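Local coordinates for protein UlvanLyase-PL25 (Pseudoalteromonas sp. PLSV, PDB 5UAS) that degrades ulvan, the cell-wall polysaccharide of green seaweeds, as a beta-propeller polysaccharide lyase that cleaves chains of sulfated rhamnose and uronic acid, at residues G182-D187 / D238-W243; D214-D219 / C242-A247; G253-R258 / G328-G333. One frame throughout, in Å; residues are numbered along the deposited sequence.

Contact 1: residues G182-D187 / D238-W243; sequences GAHRSD and DYHVCW. With ZN (zinc ion), chain E; 83Y (3-O-sulfo-alpha-L-rhamnopyranose), chain C; BDP (beta-D-glucopyranuronic acid), chain B; EDO (1,2-ethanediol), chain I.
H184, H240 and C242 converge on one zinc ion, and the cysteine sulfur has a second partner besides the metal: R185 donates a hydrogen bond to it. C242 SG lies 2.2 Å from the zinc, while R185 NE approaches C242 SG to 3.4 Å, within the guanidinium plane and almost straight (174°). The side chain of R185 runs extended from CG to NE, which carries the guanidinium across to the strand. There R185 NH2 adds a weak hydrogen bond to C242 O at 2.9 Å and also joins D244 in a salt bridge. Positive charge so near the sulfur would probably help to stabilise it as a thiolate. In the beta-propeller, this ties the loop between strands 175-180 and 188-193 to the end of strand 232-243, and H254 supplies the fourth ligand of what is probably a structural zinc site. H184 ND1 and H240 NE2 come within 3.0 Å of each other because both bind the metal, with their ring planes turned by 86°. A hydrogen bond from H240 ND1 to E257 O, together with the metal, helps to fix the rotation of that ring. H184 turns its other nitrogen to the bound glycan: the one N-H of H184 NE2 is divided between 83Y O4 of the sulfated rhamnose (2.9 Å) and BDP O3 of the glucuronate (2.7 Å, weak). Y222, H119 and R180 hold the same glucuronate.

Contact 2: residues D214-D219 / C242-A247; sequences DIDAVD and CWDGGA. With ZN (zinc ion), chain E.
I215 places CG1 between its backbone N and carbonyl carbon (chi1 59°), while W243 sets CG anti to its own carbonyl carbon (chi1 -72°), and these torsions bring the isoleucine's far methyl to the indole. The two side chains cross at about a right angle, with I215 CD1 3.7 Å from W243 CH2. A217 CB packs nearby, 4.1 Å from W243 CE3, and E257 accepts from the indole nitrogen. Replacing W243 by an alanine would probably leave I215 CD1 and A217 CB facing a gap and E257 without its indole N-H donor. Alongside this packing the backbones pair: V218 N donates to C242 O at 3.0 Å and C242 N to V218 O at 3.2 Å. Past the strand end, D244 N gives D216 O a straight hydrogen bond of 3.0 Å (172°). R211 also bridges the D244 carboxylate, which probably eases the closeness of D244 OD2 to D216 OD1. A247 CB closes on D216 CB at 3.9 Å, at the end of the type II turn D244 to A247. A217 with W243 forms a non-hydrogen-bonded pair and V218 with C242 a hydrogen-bonded one, the antiparallel register of the open end of a beta hairpin in a propeller sheet, here carrying a zinc-binding cysteine.

Contact 3: residues G253-R258 / G328-G333; sequences GHTTER and GAKTGG. With ZN (zinc ion), chain E; 83Y (3-O-sulfo-alpha-L-rhamnopyranose), chain C; GCD (4-deoxy-alpha-L-threo-hex-4-enopyranuronic acid), chain D.
T256 and K330 make the central bond between these two loops: T256 N donates to K330 O at 3.1 Å, straight (172°) and nearly in line with the carbonyl bond. T255 CB presses on the same oxygen, 3.4 Å from K330 O. At the next residue, T256 OG1 rests 3.1 Å from T331 CA. The K330 side chain leaves the backbone with CG anti to N and then bends at each later torsion, so that its methylenes fold back over the neighbouring loop and CD comes to 3.3 Å from H254 O. The loops thus line the glycan pocket of the propeller side by side. H254 binds zinc through NE2 at 1.9 Å and turns ND1 toward the sulfate of 83Y, where O2S lies at the ring edge, in its plane, 3.0 Å from H254 ND1 in a weak hydrogen bond. T256 CG2 lies beside the same sulfate, 3.8 Å from 83Y O3S, while T331 borders the carboxylate of the unsaturated uronate GCD. Behind this first shell, each loop is braced from within. T255 OG1 accepts from E257 N at 3.1 Å, closing an ST turn, and a type I turn from A329 to G332 presents K330 and T331 at its corner. R252 hydrogen-bonds to the carbonyl of A329, and T255 also packs on W303 of strand 303-311. With H254 NE2 committed to the metal, ND1 is the nitrogen left to donate, and the zinc would probably polarise its N-H toward the sulfate, linking the metal site to recognition of the sulfated sugar.

Following the chain from the N terminus, contact 1 opens at 182-187 in the loop after strand 175-180 and closes at 238-243. Contact 2 opens within that span, at 214-219, and ends at 242-247, a few residues past the end of contact 1, so the two overlap on C242 and W243 and the loops cross instead of nesting. Contact 3 follows in series, joining 253-258 to 328-333 and so reaching the next sheet of strands. A probable hydrogen bond from Y239 to D219 links contacts 1 and 2, the R258-D238 salt bridge contacts 1 and 3, and an A247-G253 backbone hydrogen bond contacts 2 and 3. All three meet at the zinc, while contacts 1 and 3 both touch the bound sulfated rhamnose.

Contact 1: residues G182-D187 / D238-W243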
loop_
_atom_site.group_PDB
_atom_site.type_symbol
_atom_site.label_atom_id
_atom_site.label_comp_id
_atom_site.label_asym_id
_atom_site.label_seq_id
_atom_site.Cartn_x
_atom_site.Cartn_y
_atom_site.Cartn_z
ATOM N N GLY A 182 3.228 6.843 -14.003
ATOM C CA GLY A 182 3.342 5.953 -15.152
ATOM C C GLY A 182 3.639 4.523 -14.725
ATOM O O GLY A 182 3.274 4.094 -13.615
ATOM N N ALA A 183 4.266 3.764 -15.625
ATOM C CA ALA A 183 4.650 2.378 -15.336
ATOM C C ALA A 183 6.065 2.369 -14.757
ATOM O O ALA A 183 6.443 3.344 -14.105
ATOM C CB ALA A 183 4.520 1.513 -16.593
ATOM N N HIS A 184 6.860 1.306 -14.962
ATOM C CA HIS A 184 8.124 1.202 -14.217
ATOM C C HIS A 184 9.013 2.420 -14.402
ATOM O O HIS A 184 9.714 2.843 -13.469
ATOM C CB HIS A 184 8.925 -0.010 -14.668
ATOM C CG HIS A 184 8.388 -1.307 -14.187
ATOM N ND1 HIS A 184 9.174 -2.434 -14.093
ATOM C CD2 HIS A 184 7.150 -1.671 -13.791
ATOM C CE1 HIS A 184 8.444 -3.434 -13.630
ATOM N NE2 HIS A 184 7.204 -3.004 -13.467
ATOM N N ARG A 185 9.081 2.942 -15.615
ATOM C CA ARG A 185 10.160 3.864 -15.945
ATOM C C ARG A 185 9.642 5.295 -15.825
ATOM O O ARG A 185 9.565 6.056 -16.788
ATOM C CB ARG A 185 10.734 3.541 -17.323
ATOM C CG ARG A 185 11.548 2.259 -17.280
ATOM C CD ARG A 185 12.115 1.823 -18.623
ATOM N NE ARG A 185 12.978 0.662 -18.400
ATOM C CZ ARG A 185 13.910 0.242 -19.251
ATOM N NH1 ARG A 185 14.110 0.882 -20.399
ATOM N NH2 ARG A 185 14.647 -0.819 -18.942
ATOM N N SER A 186 9.363 5.660 -14.577
ATOM C CA SER A 186 8.617 6.867 -14.255
ATOM C C SER A 186 9.088 7.439 -12.926
ATOM O O SER A 186 9.522 6.704 -12.032
ATOM C CB SER A 186 7.103 6.583 -14.151
ATOM O OG SER A 186 6.656 5.758 -15.212
ATOM N N ASP A 187 8.980 8.757 -12.806
ATOM C CA ASP A 187 9.168 9.403 -11.514
ATOM C C ASP A 187 8.030 9.050 -10.570
ATOM O O ASP A 187 6.916 8.738 -10.990
ATOM C CB ASP A 187 9.200 10.916 -11.654
ATOM C CG ASP A 187 10.450 11.426 -12.370
ATOM O OD1 ASP A 187 11.242 10.632 -12.932
ATOM O OD2 ASP A 187 10.598 12.649 -12.363
ATOM N N ASP A 238 11.979 1.207 -1.860
ATOM C CA ASP A 238 13.074 0.376 -2.334
ATOM C C ASP A 238 13.352 0.701 -3.798
ATOM O O ASP A 238 12.598 1.427 -4.454
ATOM C CB ASP A 238 12.845 -1.144 -2.081
ATOM C CG ASP A 238 11.631 -1.731 -2.790
ATOM O OD1 ASP A 238 10.672 -0.994 -3.071
ATOM O OD2 ASP A 238 11.640 -2.980 -3.014
ATOM N N TYR A 239 14.490 0.209 -4.285
ATOM C CA TYR A 239 14.967 0.519 -5.623
ATOM C C TYR A 239 14.745 -0.661 -6.560
ATOM O O TYR A 239 15.052 -1.802 -6.220
ATOM C CB TYR A 239 16.463 0.870 -5.584
ATOM C CG TYR A 239 17.089 1.086 -6.943
ATOM C CD1 TYR A 239 16.899 2.275 -7.632
ATOM C CD2 TYR A 239 17.889 0.097 -7.525
ATOM C CE1 TYR A 239 17.477 2.468 -8.874
ATOM C CE2 TYR A 239 18.482 0.292 -8.762
ATOM C CZ TYR A 239 18.267 1.476 -9.429
ATOM O OH TYR A 239 18.856 1.656 -10.667
ATOM N N HIS A 240 14.256 -0.376 -7.766
ATOM C CA HIS A 240 14.037 -1.388 -8.792
ATOM C C HIS A 240 15.101 -1.222 -9.872
ATOM O O HIS A 240 15.208 -0.157 -10.496
ATOM C CB HIS A 240 12.622 -1.256 -9.371
ATOM C CG HIS A 240 12.375 -2.063 -10.617
ATOM N ND1 HIS A 240 12.718 -3.395 -10.725
ATOM C CD2 HIS A 240 11.779 -1.731 -11.791
ATOM C CE1 HIS A 240 12.367 -3.843 -11.923
ATOM N NE2 HIS A 240 11.793 -2.852 -12.587
ATOM N N VAL A 241 15.905 -2.264 -10.075
ATOM C CA VAL A 241 16.836 -2.306 -11.198
ATOM C C VAL A 241 16.014 -2.704 -12.418
ATOM O O VAL A 241 15.682 -3.881 -12.600
ATOM C CB VAL A 241 17.995 -3.279 -10.956
ATOM C CG1 VAL A 241 19.070 -3.092 -12.019
ATOM C CG2 VAL A 241 18.559 -3.115 -9.544
ATOM N N CYS A 242 15.661 -1.724 -13.249
ATOM C CA CYS A 242 14.748 -1.973 -14.363
ATOM C C CYS A 242 15.575 -2.282 -15.610
ATOM O O CYS A 242 15.918 -1.399 -16.402
ATOM C CB CYS A 242 13.807 -0.790 -14.571
ATOM S SG CYS A 242 12.374 -1.191 -15.617
ATOM N N TRP A 243 15.876 -3.568 -15.788
ATOM C CA TRP A 243 16.775 -4.010 -16.848
ATOM C C TRP A 243 16.128 -3.873 -18.219
ATOM O O TRP A 243 14.944 -4.183 -18.406
ATOM C CB TRP A 243 17.185 -5.475 -16.643
ATOM C CG TRP A 243 18.122 -5.728 -15.508
ATOM C CD1 TRP A 243 17.817 -6.272 -14.286
ATOM C CD2 TRP A 243 19.529 -5.452 -15.483
ATOM N NE1 TRP A 243 18.951 -6.347 -13.508
ATOM C CE2 TRP A 243 20.012 -5.845 -14.217
ATOM C CE3 TRP A 243 20.431 -4.907 -16.407
ATOM C CZ2 TRP A 243 21.361 -5.729 -13.861
ATOM C CZ3 TRP A 243 21.772 -4.781 -16.041
ATOM C CH2 TRP A 243 22.217 -5.184 -14.783
HETATM ZN ZN ZN E . 11.159 -2.703 -14.535
HETATM C C1 83Y C . 5.815 -4.287 -18.204
HETATM C C2 83Y C . 5.711 -5.683 -17.607
HETATM C C3 83Y C . 5.835 -5.625 -16.093
HETATM C C4 83Y C . 4.734 -4.733 -15.525
HETATM C C5 83Y C . 4.930 -3.352 -16.161
HETATM C C6 83Y C . 3.912 -2.326 -15.699
HETATM O O1 83Y C . 7.135 -3.770 -17.989
HETATM O O1S 83Y C . 6.812 -8.766 -14.217
HETATM O O2 83Y C . 4.465 -6.280 -17.969
HETATM O O2S 83Y C . 8.153 -7.734 -15.951
HETATM O O3 83Y C . 5.824 -6.946 -15.550
HETATM O O3S 83Y C . 7.654 -6.532 -13.918
HETATM O O5 83Y C . 4.837 -3.435 -17.594
HETATM S S 83Y C . 7.123 -7.491 -14.914
HETATM O O4 83Y C . 4.851 -4.666 -14.095
HETATM C C1 BDP B . 3.852 -5.391 -13.344
HETATM C C2 BDP B . 4.536 -6.489 -12.499
HETATM C C3 BDP B . 5.317 -5.781 -11.437
HETATM C C4 BDP B . 4.472 -4.875 -10.622
HETATM C C5 BDP B . 3.761 -3.905 -11.481
HETATM C C6 BDP B . 4.465 -2.542 -11.801
HETATM O O2 BDP B . 3.531 -7.353 -11.955
HETATM O O3 BDP B . 6.502 -5.150 -11.951
HETATM O O4 BDP B . 3.610 -5.409 -9.598
HETATM O O5 BDP B . 3.076 -4.439 -12.567
HETATM O O6A BDP B . 5.399 -2.131 -11.104
HETATM O O6B BDP B . 4.044 -1.851 -12.745
HETATM C C1 EDO I . 11.359 12.920 -15.939
HETATM O O1 EDO I . 12.374 12.322 -15.120
HETATM C C2 EDO I . 11.929 13.299 -17.301
HETATM O O2 EDO I . 12.390 12.118 -17.964
#

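Contact 2: residues D214-D219 / C242-A247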
loop_
_atom_site.group_PDB
_atom_site.type_symbol
_atom_site.label_atom_id
_atom_site.label_comp_id
_atom_site.label_asym_id
_atom_site.label_seq_id
_atom_site.Cartn_x
_atom_site.Cartn_y
_atom_site.Cartn_z
ATOM N N ASP A 214 26.133 3.309 -15.977
ATOM C CA ASP A 214 27.033 2.175 -15.765
ATOM C C ASP A 214 26.492 0.846 -16.268
ATOM O O ASP A 214 27.282 -0.049 -16.564
ATOM C CB ASP A 214 27.361 2.019 -14.275
ATOM C CG ASP A 214 26.125 1.767 -13.444
ATOM O OD1 ASP A 214 25.047 2.222 -13.864
ATOM O OD2 ASP A 214 26.241 1.127 -12.400
ATOM N N ILE A 215 25.171 0.677 -16.350
ATOM C CA ILE A 215 24.568 -0.567 -16.811
ATOM C C ILE A 215 23.356 -0.250 -17.680
ATOM O O ILE A 215 22.836 0.869 -17.685
ATOM C CB ILE A 215 24.153 -1.483 -15.639
ATOM C CG1 ILE A 215 23.156 -0.763 -14.728
ATOM C CG2 ILE A 215 25.388 -1.938 -14.840
ATOM C CD1 ILE A 215 22.502 -1.692 -13.700
ATOM N N ASP A 216 22.902 -1.265 -18.417
ATOM C CA ASP A 216 21.763 -1.113 -19.322
ATOM C C ASP A 216 20.460 -1.314 -18.543
ATOM O O ASP A 216 19.693 -2.256 -18.757
ATOM C CB ASP A 216 21.869 -2.080 -20.490
ATOM C CG ASP A 216 22.989 -1.721 -21.448
ATOM O OD1 ASP A 216 23.399 -0.543 -21.482
ATOM O OD2 ASP A 216 23.451 -2.622 -22.175
ATOM N N ALA A 217 20.225 -0.396 -17.613
ATOM C CA ALA A 217 19.012 -0.391 -16.818
ATOM C C ALA A 217 18.580 1.044 -16.584
ATOM O O ALA A 217 19.354 1.985 -16.775
ATOM C CB ALA A 217 19.216 -1.104 -15.473
ATOM N N VAL A 218 17.324 1.189 -16.155
ATOM C CA VAL A 218 16.737 2.461 -15.750
ATOM C C VAL A 218 16.529 2.429 -14.245
ATOM O O VAL A 218 16.030 1.429 -13.707
ATOM C CB VAL A 218 15.396 2.695 -16.478
ATOM C CG1 VAL A 218 14.757 4.013 -16.059
ATOM C CG2 VAL A 218 15.572 2.606 -17.970
ATOM N N ASP A 219 16.872 3.533 -13.569
ATOM C CA ASP A 219 16.474 3.725 -12.173
ATOM C C ASP A 219 14.953 3.746 -12.022
ATOM O O ASP A 219 14.262 4.535 -12.674
ATOM C CB ASP A 219 17.026 5.041 -11.619
ATOM C CG ASP A 219 18.523 5.077 -11.523
ATOM O OD1 ASP A 219 19.191 4.015 -11.418
ATOM O OD2 ASP A 219 19.040 6.208 -11.542
ATOM N N CYS A 242 15.661 -1.724 -13.249
ATOM C CA CYS A 242 14.748 -1.973 -14.363
ATOM C C CYS A 242 15.575 -2.282 -15.610
ATOM O O CYS A 242 15.918 -1.399 -16.402
ATOM C CB CYS A 242 13.807 -0.790 -14.571
ATOM S SG CYS A 242 12.374 -1.191 -15.617
ATOM N N TRP A 243 15.876 -3.568 -15.788
ATOM C CA TRP A 243 16.775 -4.010 -16.848
ATOM C C TRP A 243 16.128 -3.873 -18.219
ATOM O O TRP A 243 14.944 -4.183 -18.406
ATOM C CB TRP A 243 17.185 -5.475 -16.643
ATOM C CG TRP A 243 18.122 -5.728 -15.508
ATOM C CD1 TRP A 243 17.817 -6.272 -14.286
ATOM C CD2 TRP A 243 19.529 -5.452 -15.483
ATOM N NE1 TRP A 243 18.951 -6.347 -13.508
ATOM C CE2 TRP A 243 20.012 -5.845 -14.217
ATOM C CE3 TRP A 243 20.431 -4.907 -16.407
ATOM C CZ2 TRP A 243 21.361 -5.729 -13.861
ATOM C CZ3 TRP A 243 21.772 -4.781 -16.041
ATOM C CH2 TRP A 243 22.217 -5.184 -14.783
ATOM N N ASP A 244 16.915 -3.417 -19.186
ATOM C CA ASP A 244 16.481 -3.503 -20.571
ATOM C C ASP A 244 16.294 -4.968 -20.946
ATOM O O ASP A 244 16.907 -5.865 -20.364
ATOM C CB ASP A 244 17.505 -2.841 -21.507
ATOM C CG ASP A 244 17.678 -1.353 -21.237
ATOM O OD1 ASP A 244 16.862 -0.784 -20.476
ATOM O OD2 ASP A 244 18.638 -0.755 -21.780
ATOM N N GLY A 245 15.439 -5.216 -21.931
ATOM C CA GLY A 245 15.325 -6.563 -22.452
ATOM C C GLY A 245 16.666 -7.089 -22.931
ATOM O O GLY A 245 17.389 -6.389 -23.642
ATOM N N GLY A 246 17.023 -8.311 -22.535
ATOM C CA GLY A 246 18.283 -8.909 -22.936
ATOM C C GLY A 246 19.507 -8.460 -22.163
ATOM O O GLY A 246 20.602 -8.990 -22.411
ATOM N N ALA A 247 19.371 -7.505 -21.248
ATOM C CA ALA A 247 20.494 -7.051 -20.447
ATOM C C ALA A 247 20.721 -8.016 -19.292
ATOM O O ALA A 247 20.048 -9.045 -19.161
ATOM C CB ALA A 247 20.247 -5.631 -19.937
HETATM ZN ZN ZN E . 11.159 -2.703 -14.535
#

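Contact 3: residues G253-R258 / G328-G333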
loop_
_atom_site.group_PDB
_atom_site.type_symbol
_atom_site.label_atom_id
_atom_site.label_comp_id
_atom_site.label_asym_id
_atom_site.label_seq_id
_atom_site.Cartn_x
_atom_site.Cartn_y
_atom_site.Cartn_z
ATOM N N GLY A 253 17.364 -10.355 -18.721
ATOM C CA GLY A 253 16.302 -9.460 -19.133
ATOM C C GLY A 253 15.598 -8.820 -17.947
ATOM O O GLY A 253 16.132 -8.720 -16.839
ATOM N N HIS A 254 14.362 -8.401 -18.188
ATOM C CA HIS A 254 13.643 -7.582 -17.224
ATOM C C HIS A 254 12.900 -8.471 -16.232
ATOM O O HIS A 254 12.077 -9.304 -16.619
ATOM C CB HIS A 254 12.686 -6.633 -17.939
ATOM C CG HIS A 254 11.872 -5.800 -17.000
ATOM N ND1 HIS A 254 10.621 -6.181 -16.572
ATOM C CD2 HIS A 254 12.146 -4.630 -16.377
ATOM C CE1 HIS A 254 10.149 -5.267 -15.742
ATOM N NE2 HIS A 254 11.053 -4.312 -15.613
ATOM N N THR A 255 13.200 -8.291 -14.959
ATOM C CA THR A 255 12.593 -9.004 -13.847
ATOM C C THR A 255 11.956 -7.983 -12.907
ATOM O O THR A 255 11.882 -6.792 -13.221
ATOM C CB THR A 255 13.653 -9.800 -13.103
ATOM O OG1 THR A 255 14.611 -8.868 -12.584
ATOM C CG2 THR A 255 14.361 -10.777 -14.050
ATOM N N THR A 256 11.508 -8.452 -11.738
ATOM C CA THR A 256 11.087 -7.560 -10.660
ATOM C C THR A 256 12.222 -7.240 -9.680
ATOM O O THR A 256 11.939 -6.826 -8.549
ATOM C CB THR A 256 9.891 -8.141 -9.889
ATOM O OG1 THR A 256 10.278 -9.333 -9.185
ATOM C CG2 THR A 256 8.725 -8.457 -10.846
ATOM N N GLU A 257 13.486 -7.418 -10.085
ATOM C CA GLU A 257 14.615 -7.213 -9.174
ATOM C C GLU A 257 14.515 -5.869 -8.455
ATOM O O GLU A 257 14.471 -4.808 -9.090
ATOM C CB GLU A 257 15.941 -7.307 -9.938
ATOM C CG GLU A 257 17.159 -7.010 -9.057
ATOM C CD GLU A 257 18.502 -7.285 -9.738
ATOM O OE1 GLU A 257 18.526 -7.687 -10.923
ATOM O OE2 GLU A 257 19.539 -7.101 -9.067
ATOM N N ARG A 258 14.486 -5.920 -7.125
ATOM C CA ARG A 258 14.481 -4.725 -6.290
ATOM C C ARG A 258 15.475 -4.946 -5.156
ATOM O O ARG A 258 15.700 -6.084 -4.734
ATOM C CB ARG A 258 13.071 -4.444 -5.729
ATOM C CG ARG A 258 12.012 -4.139 -6.823
ATOM C CD ARG A 258 10.583 -4.518 -6.382
ATOM N NE ARG A 258 10.113 -3.724 -5.238
ATOM C CZ ARG A 258 8.835 -3.503 -4.937
ATOM N NH1 ARG A 258 7.857 -4.010 -5.713
ATOM N NH2 ARG A 258 8.529 -2.749 -3.867
ATOM N N GLY A 328 16.053 -17.382 -9.026
ATOM C CA GLY A 328 16.032 -17.436 -10.470
ATOM C C GLY A 328 14.679 -17.163 -11.100
ATOM O O GLY A 328 14.605 -17.038 -12.329
ATOM N N ALA A 329 13.612 -17.070 -10.305
ATOM C CA ALA A 329 12.295 -16.772 -10.851
ATOM C C ALA A 329 12.223 -15.319 -11.311
ATOM O O ALA A 329 13.048 -14.486 -10.949
ATOM C CB ALA A 329 11.200 -17.029 -9.811
ATOM N N LYS A 330 11.194 -15.017 -12.108
ATOM C CA LYS A 330 11.008 -13.647 -12.575
ATOM C C LYS A 330 10.797 -12.686 -11.411
ATOM O O LYS A 330 11.144 -11.504 -11.505
ATOM C CB LYS A 330 9.825 -13.585 -13.540
ATOM C CG LYS A 330 9.491 -12.182 -13.991
ATOM C CD LYS A 330 10.334 -11.772 -15.177
ATOM C CE LYS A 330 9.762 -12.339 -16.468
ATOM N NZ LYS A 330 8.355 -11.883 -16.679
ATOM N N THR A 331 10.244 -13.176 -10.302
ATOM C CA THR A 331 10.109 -12.397 -9.079
ATOM C C THR A 331 11.189 -12.747 -8.054
ATOM O O THR A 331 11.056 -12.391 -6.881
ATOM C CB THR A 331 8.722 -12.603 -8.465
ATOM O OG1 THR A 331 8.471 -14.011 -8.343
ATOM C CG2 THR A 331 7.637 -11.968 -9.341
ATOM N N GLY A 332 12.241 -13.455 -8.466
ATOM C CA GLY A 332 13.309 -13.815 -7.550
ATOM C C GLY A 332 12.993 -15.046 -6.727
ATOM O O GLY A 332 13.434 -16.148 -7.060
ATOM N N GLY A 333 12.238 -14.862 -5.645
ATOM C CA GLY A 333 11.764 -15.943 -4.802
ATOM C C GLY A 333 10.957 -15.404 -3.635
ATOM O O GLY A 333 10.732 -14.200 -3.520
HETATM ZN ZN ZN E . 11.159 -2.703 -14.535
HETATM C C1 83Y C . 5.815 -4.287 -18.204
HETATM C C2 83Y C . 5.711 -5.683 -17.607
HETATM C C3 83Y C . 5.835 -5.625 -16.093
HETATM C C4 83Y C . 4.734 -4.733 -15.525
HETATM C C5 83Y C . 4.930 -3.352 -16.161
HETATM C C6 83Y C . 3.912 -2.326 -15.699
HETATM O O1 83Y C . 7.135 -3.770 -17.989
HETATM O O1S 83Y C . 6.812 -8.766 -14.217
HETATM O O2 83Y C . 4.465 -6.280 -17.969
HETATM O O2S 83Y C . 8.153 -7.734 -15.951
HETATM O O3 83Y C . 5.824 -6.946 -15.550
HETATM O O3S 83Y C . 7.654 -6.532 -13.918
HETATM O O5 83Y C . 4.837 -3.435 -17.594
HETATM S S 83Y C . 7.123 -7.491 -14.914
HETATM O O4 83Y C . 4.851 -4.666 -14.095
HETATM C C1 GCD D . 1.946 -10.027 -6.928
HETATM C C2 GCD D . 1.050 -11.064 -7.596
HETATM C C3 GCD D . 1.880 -11.865 -8.597
HETATM C C4 GCD D . 3.168 -12.323 -7.971
HETATM C C5 GCD D . 3.667 -11.760 -6.864
HETATM C C6 GCD D . 4.894 -12.285 -6.272
HETATM O O2 GCD D . 0.456 -11.928 -6.612
HETATM O O3 GCD D . 2.200 -11.104 -9.767
HETATM O O5 GCD D . 2.994 -10.662 -6.193
HETATM O O6A GCD D . 5.435 -13.291 -6.780
HETATM O O6B GCD D . 5.359 -11.732 -5.259
#